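Local coordinates for protein endoglycosidase (Bacteroides thetaiotaomicron, PDB 6Q64) that probably hydrolyses glycosidic bonds in complex N-glycans as a glycoside hydrolase of family 18, with a TIM-barrel catalytic domain, at residues 72-77 with 281-286; 328-333 with 346-351; 40-45 with 49-54; 57-62 with 94-99; 165-170 with 217-222. The protein carries 1 engineered substitution. All coordinates share one frame; numbering follows the deposited sequence.

Overall arrangement
The five contacts sample one TIM barrel from its inside to its outer surface. Contacts 1 and 2 are fully buried and share the sheet: strand 329-333, whose Ile330 and Thr332 point to the helix of contact 2, lies between the two strands of contact 1. Their chemistry is almost wholly apolar. Contacts 3, 4 and 5 are partly buried. Contacts 3 and 4 both use helix 53-65, and the centre of contact 3 lies about 28 Å from the centre of the chain; carboxylates enter in both, with a hydrogen bond across contact 4. Contact 5, about 31 Å from contact 2 between centres, joins two outer helices, with small residues inside and a lysine at its rim.

Contact 1 (72-77 with 281-286)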
# COMPACT_ATOMS: atom_id res chain seq x y z
N LYS A 72 -10.70 -1.97 -2.72
CA LYS A 72 -9.47 -2.72 -2.42
C LYS A 72 -9.21 -2.65 -0.93
O LYS A 72 -9.65 -1.69 -0.27
CB LYS A 72 -8.29 -2.17 -3.22
CG LYS A 72 -8.29 -2.66 -4.65
CD LYS A 72 -7.10 -2.18 -5.46
CE LYS A 72 -7.29 -2.53 -6.92
NZ LYS A 72 -6.02 -2.36 -7.66
N GLY A 73 -8.58 -3.71 -0.41
CA GLY A 73 -8.14 -3.78 0.99
C GLY A 73 -6.64 -3.78 1.00
O GLY A 73 -6.07 -4.53 0.19
N PHE A 74 -6.05 -2.94 1.83
CA PHE A 74 -4.60 -2.69 1.89
C PHE A 74 -4.19 -2.57 3.37
O PHE A 74 -5.04 -2.40 4.27
CB PHE A 74 -4.31 -1.43 1.07
CG PHE A 74 -3.01 -0.73 1.39
CD1 PHE A 74 -1.84 -1.10 0.75
CD2 PHE A 74 -2.96 0.28 2.33
CE1 PHE A 74 -0.64 -0.49 1.07
CE2 PHE A 74 -1.77 0.89 2.65
CZ PHE A 74 -0.61 0.49 2.03
N GLY A 75 -2.89 -2.63 3.63
CA GLY A 75 -2.36 -2.15 4.91
C GLY A 75 -0.84 -2.17 4.91
O GLY A 75 -0.20 -2.79 4.00
N TRP A 76 -0.30 -1.63 6.01
CA TRP A 76 1.13 -1.73 6.36
C TRP A 76 1.30 -2.88 7.34
O TRP A 76 0.98 -2.68 8.53
CB TRP A 76 1.62 -0.38 6.91
CG TRP A 76 1.78 0.62 5.81
CD1 TRP A 76 2.74 0.63 4.84
CD2 TRP A 76 0.90 1.72 5.52
NE1 TRP A 76 2.52 1.66 3.98
CE2 TRP A 76 1.41 2.35 4.37
CE3 TRP A 76 -0.24 2.23 6.14
CZ2 TRP A 76 0.81 3.48 3.83
CZ3 TRP A 76 -0.85 3.35 5.60
CH2 TRP A 76 -0.32 3.96 4.46
N PHE A 77 1.79 -4.01 6.83
CA PHE A 77 2.02 -5.30 7.56
C PHE A 77 3.40 -5.33 8.22
O PHE A 77 4.46 -5.48 7.53
CB PHE A 77 1.90 -6.45 6.56
CG PHE A 77 1.79 -7.82 7.18
CD1 PHE A 77 0.89 -8.07 8.21
CD2 PHE A 77 2.55 -8.88 6.72
CE1 PHE A 77 0.77 -9.34 8.75
CE2 PHE A 77 2.43 -10.14 7.26
CZ PHE A 77 1.55 -10.36 8.28
N ILE A 281 -6.58 5.48 -1.88
CA ILE A 281 -6.74 4.58 -0.71
C ILE A 281 -6.64 5.46 0.54
O ILE A 281 -5.69 6.25 0.62
CB ILE A 281 -5.72 3.44 -0.75
CG1 ILE A 281 -6.18 2.33 -1.70
CG2 ILE A 281 -5.49 2.86 0.62
CD1 ILE A 281 -5.06 1.53 -2.28
N ILE A 282 -7.60 5.34 1.45
CA ILE A 282 -7.54 6.09 2.74
C ILE A 282 -7.35 5.08 3.86
O ILE A 282 -7.94 3.99 3.81
CB ILE A 282 -8.77 6.98 2.93
CG1 ILE A 282 -10.05 6.34 2.37
CG2 ILE A 282 -8.49 8.32 2.30
CD1 ILE A 282 -11.33 7.09 2.74
N THR A 283 -6.49 5.43 4.80
CA THR A 283 -5.96 4.51 5.82
C THR A 283 -6.16 5.12 7.19
O THR A 283 -6.13 6.37 7.38
CB THR A 283 -4.48 4.19 5.60
OG1 THR A 283 -3.68 5.34 5.88
CG2 THR A 283 -4.25 3.67 4.19
N VAL A 284 -6.34 4.22 8.13
CA VAL A 284 -6.57 4.56 9.54
C VAL A 284 -5.42 4.00 10.40
O VAL A 284 -4.58 3.21 9.87
CB VAL A 284 -7.99 4.08 9.88
CG1 VAL A 284 -8.04 2.57 9.99
CG2 VAL A 284 -8.48 4.76 11.14
N GLU A 285 -5.29 4.48 11.64
CA GLU A 285 -4.06 4.30 12.46
C GLU A 285 -4.34 3.26 13.54
O GLU A 285 -5.09 3.55 14.50
CB GLU A 285 -3.56 5.68 12.91
CG GLU A 285 -2.76 5.75 14.19
CD GLU A 285 -1.73 4.68 14.50
OE1 GLU A 285 -0.51 4.93 14.27
OE2 GLU A 285 -2.15 3.64 15.05
N PHE A 286 -3.75 2.07 13.36
CA PHE A 286 -4.16 0.82 14.05
C PHE A 286 -3.17 0.44 15.15
O PHE A 286 -3.58 -0.30 16.06
CB PHE A 286 -4.43 -0.26 13.00
CG PHE A 286 -5.89 -0.58 12.81
CD1 PHE A 286 -6.85 0.39 13.05
CD2 PHE A 286 -6.29 -1.84 12.42
CE1 PHE A 286 -8.19 0.09 12.91
CE2 PHE A 286 -7.64 -2.13 12.27
CZ PHE A 286 -8.58 -1.16 12.51
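In Phe74 the first torsion (chi1 159°) sets CG anti to the backbone N, while in Trp76 CG stands anti to the carbonyl carbon (chi1 -74°); both rings are thereby carried to Thr283. The six-membered rim of the indole does the touching: CZ3 meets Thr283 OG1 edge-on, in the ring plane, at 3.5 Å, and Thr283 CG2 at 3.7 Å. The hydroxyl is hydrogen-bonded to Tyr253 O; toward the indole it makes only an edge contact. Thr283 CG2 also reaches the edge of the Phe74 ring, 4.0 Å from CE2, and Ile281 CG2 lies 4.0 Å from Phe74 CD2. Within its own strand Phe74 sends CZ over one face of the indole. A serine in place of Trp76 would probably open a gap beside Thr283 and deprive Phe74 CZ of the surface it rests on. Strands 72-76 and 280-285 are not sheet neighbours: strand 329-333 runs between them, and Phe100 of strand 100-102 packs on both Phe74 and Ile281 in the barrel interior.

Contact 2 (328-333 with 346-351)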
# COMPACT_ATOMS: atom_id res chain seq x y z
N GLY A 328 -11.35 4.10 -3.80
CA GLY A 328 -10.69 2.96 -4.45
C GLY A 328 -10.33 1.88 -3.46
O GLY A 328 -10.20 0.73 -3.91
N GLY A 329 -10.11 2.26 -2.20
CA GLY A 329 -9.83 1.30 -1.13
C GLY A 329 -9.57 1.92 0.23
O GLY A 329 -9.46 3.14 0.36
N ILE A 330 -9.44 1.05 1.22
CA ILE A 330 -9.08 1.41 2.62
C ILE A 330 -7.95 0.49 3.07
O ILE A 330 -7.76 -0.56 2.44
CB ILE A 330 -10.30 1.29 3.54
CG1 ILE A 330 -10.81 -0.15 3.56
CG2 ILE A 330 -11.40 2.25 3.12
CD1 ILE A 330 -10.97 -0.64 4.95
N GLY A 331 -7.25 0.92 4.12
CA GLY A 331 -6.17 0.17 4.76
C GLY A 331 -5.95 0.60 6.21
O GLY A 331 -6.51 1.60 6.66
N THR A 332 -5.09 -0.12 6.90
CA THR A 332 -4.76 0.11 8.32
C THR A 332 -3.25 0.13 8.43
O THR A 332 -2.59 -0.62 7.70
CB THR A 332 -5.39 -1.02 9.12
OG1 THR A 332 -4.97 -2.15 8.36
CG2 THR A 332 -6.90 -0.94 9.21
N TYR A 333 -2.74 1.05 9.24
CA TYR A 333 -1.31 1.13 9.63
C TYR A 333 -1.11 0.16 10.79
O TYR A 333 -1.84 0.28 11.79
CB TYR A 333 -0.96 2.58 9.98
CG TYR A 333 0.43 2.80 10.50
CD1 TYR A 333 1.54 2.62 9.70
CD2 TYR A 333 0.63 3.22 11.81
CE1 TYR A 333 2.83 2.84 10.18
CE2 TYR A 333 1.90 3.47 12.30
CZ TYR A 333 3.00 3.27 11.49
OH TYR A 333 4.24 3.50 12.02
N LYS A 346 -11.04 -7.97 12.81
CA LYS A 346 -12.46 -7.59 13.00
C LYS A 346 -12.77 -6.44 12.04
O LYS A 346 -13.71 -6.56 11.24
CB LYS A 346 -12.70 -7.17 14.45
CG LYS A 346 -14.13 -6.78 14.80
CD LYS A 346 -14.23 -6.21 16.17
CE LYS A 346 -15.63 -5.81 16.57
NZ LYS A 346 -15.60 -5.01 17.84
N TRP A 347 -11.99 -5.37 12.17
CA TRP A 347 -12.33 -4.04 11.63
C TRP A 347 -12.09 -4.04 10.12
O TRP A 347 -13.01 -3.75 9.36
CB TRP A 347 -11.53 -2.97 12.35
CG TRP A 347 -11.97 -2.85 13.77
CD1 TRP A 347 -11.21 -3.02 14.88
CD2 TRP A 347 -13.29 -2.53 14.23
NE1 TRP A 347 -11.95 -2.80 16.01
CE2 TRP A 347 -13.24 -2.51 15.64
CE3 TRP A 347 -14.49 -2.22 13.59
CZ2 TRP A 347 -14.35 -2.23 16.42
CZ3 TRP A 347 -15.60 -1.95 14.36
CH2 TRP A 347 -15.53 -1.98 15.76
N LEU A 348 -10.90 -4.45 9.70
CA LEU A 348 -10.64 -4.58 8.26
C LEU A 348 -11.72 -5.44 7.58
O LEU A 348 -12.26 -5.01 6.55
CB LEU A 348 -9.22 -5.12 8.05
CG LEU A 348 -8.72 -5.05 6.61
CD1 LEU A 348 -8.72 -3.61 6.09
CD2 LEU A 348 -7.33 -5.67 6.49
N ARG A 349 -12.07 -6.61 8.12
CA ARG A 349 -13.02 -7.55 7.46
C ARG A 349 -14.42 -6.91 7.33
O ARG A 349 -15.12 -7.08 6.28
CB ARG A 349 -13.15 -8.82 8.30
CG ARG A 349 -12.26 -9.97 7.88
CD ARG A 349 -12.70 -11.22 8.62
NE ARG A 349 -11.57 -12.00 9.07
CZ ARG A 349 -10.90 -12.85 8.30
NH1 ARG A 349 -11.26 -13.06 7.04
NH2 ARG A 349 -9.87 -13.52 8.81
N LYS A 350 -14.84 -6.29 8.42
CA LYS A 350 -16.14 -5.60 8.51
C LYS A 350 -16.13 -4.47 7.47
O LYS A 350 -17.07 -4.40 6.66
CB LYS A 350 -16.34 -5.04 9.91
CG LYS A 350 -17.80 -4.79 10.28
CD LYS A 350 -17.91 -4.25 11.66
CE LYS A 350 -18.95 -4.98 12.48
NZ LYS A 350 -20.31 -4.44 12.17
N ALA A 351 -15.10 -3.63 7.51
CA ALA A 351 -14.96 -2.46 6.62
C ALA A 351 -15.16 -2.93 5.18
O ALA A 351 -16.09 -2.44 4.55
CB ALA A 351 -13.64 -1.79 6.83
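Ile330 reaches from the barrel wall to the helix at Leu348 and Ala351, and its approach can be followed atom by atom. CB is still 5.6 Å from Ala351 CB. There the side chain forks: CG2 stays beside the backbone N, whereas CG1 takes the crowded position between the backbone N and the carbonyl carbon (chi1 61°), which aims this branch at the helix. CG1 has closed to 4.6 Å from Ala351 CB and 4.8 Å from Leu348 CD1. The terminal CD1 makes the real contact, 3.5 Å from Ala351 CB and 3.9 Å from Leu348 CD1, so one methyl is lodged against two helix residues a single turn apart. The second torsion of Ile330 (chi2 129°) lies off the staggered values, which suggests some strain in seating that methyl. Leu348 runs past Ile330 in the opposite direction, and its CD1 also grazes Thr332 CG2 at 4.5 Å. All four residues are buried, and no hydrogen bond crosses between them. Strand 329-333 and helix 346-358 form the last beta-alpha unit of the barrel, their segments almost exactly antiparallel at 177°. Ile313 of helix 311-317 touches Ile330, Thr332 and Ala351, while Leu348 extends to Val98 in the loop before strand 100-102.

Contact 3 (40-45 with 49-54)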
# COMPACT_ATOMS: atom_id res chain seq x y z
N ILE A 40 -3.94 -31.08 3.96
CA ILE A 40 -2.96 -30.14 4.59
C ILE A 40 -3.75 -28.91 5.02
O ILE A 40 -4.54 -28.42 4.22
CB ILE A 40 -1.82 -29.84 3.58
CG1 ILE A 40 -0.92 -31.07 3.37
CG2 ILE A 40 -1.01 -28.65 4.04
CD1 ILE A 40 -1.18 -31.87 2.10
N PRO A 41 -3.64 -28.41 6.28
CA PRO A 41 -4.35 -27.20 6.70
C PRO A 41 -3.70 -25.99 6.02
O PRO A 41 -2.68 -26.13 5.43
CB PRO A 41 -4.22 -27.20 8.24
CG PRO A 41 -2.90 -27.86 8.45
CD PRO A 41 -2.85 -28.96 7.39
N LEU A 42 -4.31 -24.81 6.09
CA LEU A 42 -3.85 -23.71 5.21
C LEU A 42 -2.47 -23.27 5.70
O LEU A 42 -1.55 -23.20 4.86
CB LEU A 42 -4.83 -22.53 5.19
CG LEU A 42 -6.13 -22.82 4.46
CD1 LEU A 42 -7.09 -21.66 4.60
CD2 LEU A 42 -5.89 -23.17 3.01
N ILE A 43 -2.33 -23.03 6.99
CA ILE A 43 -1.06 -22.44 7.48
C ILE A 43 0.11 -23.34 7.04
O ILE A 43 1.21 -22.83 6.99
CB ILE A 43 -1.10 -22.19 8.99
CG1 ILE A 43 0.07 -21.30 9.43
CG2 ILE A 43 -1.15 -23.50 9.74
CD1 ILE A 43 -0.10 -20.72 10.80
N GLU A 44 -0.12 -24.61 6.68
CA GLU A 44 0.96 -25.56 6.27
C GLU A 44 1.09 -25.62 4.73
O GLU A 44 2.08 -26.18 4.24
CB GLU A 44 0.72 -26.97 6.84
CG GLU A 44 1.00 -27.13 8.34
CD GLU A 44 0.76 -28.52 8.94
OE1 GLU A 44 0.87 -29.54 8.23
OE2 GLU A 44 0.45 -28.60 10.13
N ALA A 45 0.11 -25.11 3.97
CA ALA A 45 0.03 -25.32 2.50
C ALA A 45 0.93 -24.31 1.76
O ALA A 45 1.06 -23.18 2.24
CB ALA A 45 -1.42 -25.22 2.07
N GLU A 49 -0.98 -27.38 -5.30
CA GLU A 49 -0.89 -28.87 -5.25
C GLU A 49 -1.34 -29.37 -3.87
O GLU A 49 -1.81 -30.50 -3.82
CB GLU A 49 0.53 -29.39 -5.57
CG GLU A 49 0.85 -29.53 -7.07
CD GLU A 49 0.23 -28.47 -8.00
OE1 GLU A 49 0.55 -27.26 -7.84
OE2 GLU A 49 -0.59 -28.85 -8.86
N ASP A 50 -1.24 -28.57 -2.81
CA ASP A 50 -1.54 -28.98 -1.40
C ASP A 50 -3.05 -28.86 -1.04
O ASP A 50 -3.42 -29.27 0.11
CB ASP A 50 -0.70 -28.16 -0.42
CG ASP A 50 0.80 -28.43 -0.50
OD1 ASP A 50 1.21 -29.61 -0.44
OD2 ASP A 50 1.53 -27.44 -0.60
N LEU A 51 -3.90 -28.39 -1.95
CA LEU A 51 -5.34 -28.10 -1.70
C LEU A 51 -6.23 -29.11 -2.41
O LEU A 51 -5.86 -29.60 -3.45
CB LEU A 51 -5.67 -26.71 -2.25
CG LEU A 51 -4.84 -25.52 -1.75
CD1 LEU A 51 -5.21 -24.27 -2.52
CD2 LEU A 51 -5.03 -25.27 -0.26
N THR A 52 -7.44 -29.33 -1.91
CA THR A 52 -8.45 -30.12 -2.64
C THR A 52 -8.94 -29.30 -3.82
O THR A 52 -8.82 -28.08 -3.87
CB THR A 52 -9.57 -30.56 -1.70
OG1 THR A 52 -9.95 -29.51 -0.81
CG2 THR A 52 -9.13 -31.74 -0.86
N PRO A 53 -9.52 -29.96 -4.85
CA PRO A 53 -10.40 -29.27 -5.79
C PRO A 53 -11.27 -28.15 -5.20
O PRO A 53 -11.25 -27.06 -5.74
CB PRO A 53 -11.27 -30.45 -6.27
CG PRO A 53 -10.28 -31.59 -6.35
CD PRO A 53 -9.33 -31.37 -5.19
N THR A 54 -12.04 -28.40 -4.13
CA THR A 54 -13.03 -27.38 -3.69
C THR A 54 -12.28 -26.13 -3.22
O THR A 54 -12.85 -25.05 -3.31
CB THR A 54 -14.10 -27.87 -2.68
OG1 THR A 54 -13.65 -27.60 -1.36
CG2 THR A 54 -14.52 -29.32 -2.82
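Methyl and methylene groups make the first kind of contact. Leu42 and Leu51 cross at about a right angle, and their CD2 atoms meet at 4.0 Å. Leu51 starts from a backbone that directs it elsewhere, but its CD2 bends back far enough to lie 4.3 Å from Ala45 CB as well. That same Ala45 CB packs on Asp50 CB at 3.9 Å, at the point where the two backbones come nearest. These residues belong to a chain reversal leading into helix 53-65: residues 42-44 have helical backbone angles, Ala45 N bonds to Leu42 O at 2.7 Å, and the chain then folds back to Thr52, which holds the N-cap position without a capping bond from its side chain. The second kind pairs carbon with oxygen. Ile40 lies obliquely across Asp50, its CB 3.9 Å from the backbone O of Asp50 and its CD1 4.2 Å from OD1. Hydrogen bonds to residues outside the two segments make up the third kind: with CG of Asp50 beside its backbone N (chi1 -66°), OD2 accepts from Gln46 N, and weakly from Thr47 N, while Lys92 NZ binds the backbone oxygens of Ile43 and Ala45.

Contact 4 (57-62 with 94-99); sequences EYFAQI and LPDSVD
A type I beta turn from Pro95 to Val98, in the loop that brings the chain from the first barrel strand to strand 100-102, presents Asp96 to Tyr58 and its neighbours on helix 53-65. The turn is closed by Val98 N bonding to Pro95 O at 3.1 Å, and Asp96, its second residue, faces the helix with both its carboxylate and its carbonyl. Tyr58, with CG anti to the backbone N (chi1 164°), extends along the helix flank until its hydroxyl donates to Asp96 OD2. Tyr58 OH and Asp96 OD2 stand 2.4 Å apart, so short that the exact length is doubtful. OD2 lies at the edge of the phenol ring, in its plane, although the carboxylate itself is turned 49° from that plane. The same Asp96 OD2 lies oblique to the Phe59 ring, 4.1 Å from CE1, and Tyr58 CD2 sits over the centre of the Phe59 ring. Ile62 contributes twice: CG1 leans on a face of the Tyr58 ring, and CG2 packs 3.7 Å from Asp96 O, which also accepts a hydrogen bond from Arg66 NH2. The other carboxylate oxygen, OD1, forms a salt bridge with Lys125. With a phenol on one oxygen and an ammonium on the other, the carboxylate is gripped at both ends and restrained in rotation; the lysine probably favours the charged form of Asp96, which suits it to accept from the phenol.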
# COMPACT_ATOMS: atom_id res chain seq x y z
N GLU A 57 -10.73 -24.20 -6.43
CA GLU A 57 -11.83 -23.47 -7.10
C GLU A 57 -12.16 -22.24 -6.26
O GLU A 57 -12.37 -21.16 -6.86
CB GLU A 57 -13.03 -24.40 -7.35
CG GLU A 57 -14.26 -23.72 -7.99
CD GLU A 57 -14.10 -22.94 -9.31
OE1 GLU A 57 -13.79 -23.58 -10.35
OE2 GLU A 57 -14.30 -21.68 -9.32
N TYR A 58 -12.19 -22.38 -4.94
CA TYR A 58 -12.51 -21.25 -4.03
C TYR A 58 -11.53 -20.12 -4.32
O TYR A 58 -11.98 -19.01 -4.44
CB TYR A 58 -12.40 -21.61 -2.54
CG TYR A 58 -12.35 -20.40 -1.63
CD1 TYR A 58 -13.43 -19.55 -1.54
CD2 TYR A 58 -11.21 -20.06 -0.91
CE1 TYR A 58 -13.40 -18.42 -0.72
CE2 TYR A 58 -11.16 -18.94 -0.08
CZ TYR A 58 -12.26 -18.11 0.02
OH TYR A 58 -12.28 -17.01 0.83
N PHE A 59 -10.23 -20.39 -4.35
CA PHE A 59 -9.21 -19.31 -4.44
C PHE A 59 -9.15 -18.80 -5.89
O PHE A 59 -8.59 -17.74 -6.10
CB PHE A 59 -7.83 -19.76 -3.97
CG PHE A 59 -7.66 -19.89 -2.47
CD1 PHE A 59 -7.76 -18.78 -1.65
CD2 PHE A 59 -7.35 -21.10 -1.89
CE1 PHE A 59 -7.59 -18.89 -0.28
CE2 PHE A 59 -7.16 -21.20 -0.52
CZ PHE A 59 -7.29 -20.10 0.28
N ALA A 60 -9.69 -19.56 -6.85
CA ALA A 60 -9.81 -19.15 -8.27
C ALA A 60 -10.80 -17.98 -8.36
O ALA A 60 -10.48 -17.00 -9.07
CB ALA A 60 -10.23 -20.31 -9.13
N GLN A 61 -11.92 -18.06 -7.65
CA GLN A 61 -12.90 -16.96 -7.58
C GLN A 61 -12.27 -15.78 -6.85
O GLN A 61 -12.58 -14.63 -7.20
CB GLN A 61 -14.16 -17.35 -6.84
CG GLN A 61 -14.62 -18.74 -7.19
CD GLN A 61 -15.79 -18.72 -8.12
OE1 GLN A 61 -15.86 -17.89 -9.02
NE2 GLN A 61 -16.72 -19.64 -7.87
N ILE A 62 -11.44 -16.04 -5.84
CA ILE A 62 -10.79 -14.92 -5.10
C ILE A 62 -9.88 -14.20 -6.09
O ILE A 62 -9.95 -12.98 -6.15
CB ILE A 62 -10.04 -15.39 -3.84
CG1 ILE A 62 -11.01 -16.01 -2.83
CG2 ILE A 62 -9.28 -14.24 -3.19
CD1 ILE A 62 -12.19 -15.13 -2.52
N LEU A 94 -3.76 -13.69 5.86
CA LEU A 94 -4.50 -12.45 5.94
C LEU A 94 -5.91 -12.71 5.46
O LEU A 94 -6.13 -13.60 4.66
CB LEU A 94 -3.83 -11.42 5.03
CG LEU A 94 -2.54 -10.81 5.54
CD1 LEU A 94 -1.84 -10.04 4.41
CD2 LEU A 94 -2.85 -9.91 6.72
N PRO A 95 -6.88 -11.88 5.83
CA PRO A 95 -8.21 -11.94 5.23
C PRO A 95 -8.13 -12.01 3.71
O PRO A 95 -7.30 -11.35 3.11
CB PRO A 95 -8.85 -10.64 5.69
CG PRO A 95 -8.14 -10.32 7.01
CD PRO A 95 -6.72 -10.78 6.81
N ASP A 96 -8.95 -12.87 3.12
CA ASP A 96 -8.94 -13.18 1.67
C ASP A 96 -9.30 -11.93 0.86
O ASP A 96 -9.04 -11.92 -0.32
CB ASP A 96 -9.88 -14.35 1.35
CG ASP A 96 -9.40 -15.66 1.94
OD1 ASP A 96 -8.21 -15.70 2.36
OD2 ASP A 96 -10.21 -16.65 1.93
N SER A 97 -9.89 -10.92 1.49
CA SER A 97 -10.36 -9.66 0.86
C SER A 97 -9.23 -8.63 0.77
O SER A 97 -9.44 -7.57 0.17
CB SER A 97 -11.50 -9.09 1.70
OG SER A 97 -11.09 -8.96 3.07
N VAL A 98 -8.08 -8.86 1.40
CA VAL A 98 -6.90 -7.97 1.23
C VAL A 98 -6.32 -8.16 -0.17
O VAL A 98 -5.95 -9.28 -0.48
CB VAL A 98 -5.85 -8.28 2.30
CG1 VAL A 98 -4.49 -7.80 1.88
CG2 VAL A 98 -6.23 -7.67 3.64
N ASP A 99 -6.17 -7.08 -0.95
CA ASP A 99 -5.69 -7.12 -2.36
C ASP A 99 -4.18 -7.00 -2.43
O ASP A 99 -3.58 -7.73 -3.24
CB ASP A 99 -6.30 -5.99 -3.18
CG ASP A 99 -7.77 -6.26 -3.35
OD1 ASP A 99 -8.09 -7.18 -4.11
OD2 ASP A 99 -8.55 -5.62 -2.66

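Contact 5 (165-170 with 217-222); sequences GVKAYA and IETLSA
Thr219 faces Ala170 and Lys167, and the contact divides into a buried part and an outer one. On the buried side Ala170 CB packs against Thr219 CB at 3.9 Å, and Leu220 reaches across with CD2, 3.6 Å from Ala170 O and 4.1 Å from Ala170 CB. With Thr219 OG1 beside the backbone N (chi1 -50°), the methyl CG2 falls anti to that N and nests 3.7 Å from Lys167 O, so it meets the helix backbone itself. On the outer side the partly exposed Lys167 side chain lies over the threonine hydroxyl, crossing at about a right angle with CG 3.7 Å from Thr219 OG1, before the chain bends and carries NZ away toward Glu164, a long and weak ion pair. The hydroxyl turns back to its own helix, bonding to Val215 O. A glycine in place of Thr219 would probably leave a gap beside Ala170 CB and strip Lys167 CG of its support. With alanine and threonine at the interface, the segment axes come within 8.9 Å, crossing at -41°. Helices 162-179 and 211-224 precede the adjacent parallel strands 184-189 and 230-235, and such side-by-side packing of successive outer helices is typical of the beta/alpha barrel.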
# COMPACT_ATOMS: atom_id res chain seq x y z
N GLY A 165 22.58 9.10 -10.94
CA GLY A 165 22.56 8.54 -9.57
C GLY A 165 21.14 8.32 -9.06
O GLY A 165 20.90 7.35 -8.31
N VAL A 166 20.21 9.19 -9.44
CA VAL A 166 18.76 8.96 -9.19
C VAL A 166 18.35 7.79 -10.08
O VAL A 166 17.80 6.82 -9.53
CB VAL A 166 17.91 10.23 -9.41
CG1 VAL A 166 16.45 10.00 -9.12
CG2 VAL A 166 18.39 11.36 -8.53
N LYS A 167 18.67 7.85 -11.37
CA LYS A 167 18.43 6.73 -12.32
C LYS A 167 19.01 5.42 -11.74
O LYS A 167 18.36 4.35 -11.89
CB LYS A 167 19.03 7.05 -13.70
CG LYS A 167 18.03 7.54 -14.75
CD LYS A 167 18.65 8.43 -15.81
CE LYS A 167 18.05 8.28 -17.19
NZ LYS A 167 19.11 8.42 -18.22
N ALA A 168 20.19 5.50 -11.11
CA ALA A 168 20.91 4.36 -10.50
C ALA A 168 20.19 3.90 -9.21
O ALA A 168 19.87 2.70 -9.14
CB ALA A 168 22.33 4.76 -10.23
N TYR A 169 19.93 4.81 -8.26
CA TYR A 169 19.26 4.56 -6.95
C TYR A 169 17.91 3.87 -7.13
O TYR A 169 17.53 3.03 -6.32
CB TYR A 169 18.97 5.86 -6.20
CG TYR A 169 18.19 5.67 -4.92
CD1 TYR A 169 18.65 4.80 -3.94
CD2 TYR A 169 17.02 6.36 -4.67
CE1 TYR A 169 17.95 4.61 -2.76
CE2 TYR A 169 16.32 6.20 -3.48
CZ TYR A 169 16.78 5.30 -2.53
OH TYR A 169 16.13 5.10 -1.34
N ALA A 170 17.18 4.28 -8.15
CA ALA A 170 15.88 3.68 -8.53
C ALA A 170 16.11 2.28 -9.11
O ALA A 170 15.32 1.38 -8.81
CB ALA A 170 15.19 4.57 -9.52
N ILE A 217 10.60 8.34 -10.37
CA ILE A 217 9.31 7.67 -10.67
C ILE A 217 9.31 7.16 -12.11
O ILE A 217 8.76 6.10 -12.35
CB ILE A 217 8.16 8.67 -10.45
CG1 ILE A 217 8.04 9.04 -8.97
CG2 ILE A 217 6.87 8.14 -11.02
CD1 ILE A 217 7.15 10.22 -8.75
N GLU A 218 9.87 7.93 -13.04
CA GLU A 218 9.92 7.54 -14.47
C GLU A 218 10.68 6.21 -14.59
O GLU A 218 10.20 5.34 -15.36
CB GLU A 218 10.57 8.65 -15.30
CG GLU A 218 9.63 9.36 -16.25
CD GLU A 218 10.30 10.48 -17.04
OE1 GLU A 218 11.45 10.26 -17.52
OE2 GLU A 218 9.71 11.58 -17.14
N THR A 219 11.79 6.06 -13.85
CA THR A 219 12.71 4.89 -13.93
C THR A 219 12.09 3.66 -13.27
O THR A 219 12.23 2.57 -13.82
CB THR A 219 14.07 5.11 -13.25
OG1 THR A 219 14.65 6.34 -13.68
CG2 THR A 219 15.02 3.97 -13.54
N LEU A 220 11.42 3.83 -12.13
CA LEU A 220 10.62 2.74 -11.50
C LEU A 220 9.50 2.30 -12.46
O LEU A 220 9.47 1.10 -12.74
CB LEU A 220 10.07 3.22 -10.16
CG LEU A 220 11.13 3.55 -9.12
CD1 LEU A 220 10.53 4.25 -7.91
CD2 LEU A 220 11.85 2.29 -8.69
N SER A 221 8.66 3.19 -13.00
CA SER A 221 7.60 2.78 -13.95
C SER A 221 8.21 2.03 -15.14
O SER A 221 7.69 0.95 -15.46
CB SER A 221 6.70 3.90 -14.43
OG SER A 221 5.40 3.77 -13.86
N ALA A 222 9.28 2.55 -15.74
CA ALA A 222 9.82 2.00 -17.01
C ALA A 222 10.09 0.53 -16.78
O ALA A 222 9.89 -0.29 -17.70
CB ALA A 222 11.08 2.73 -17.43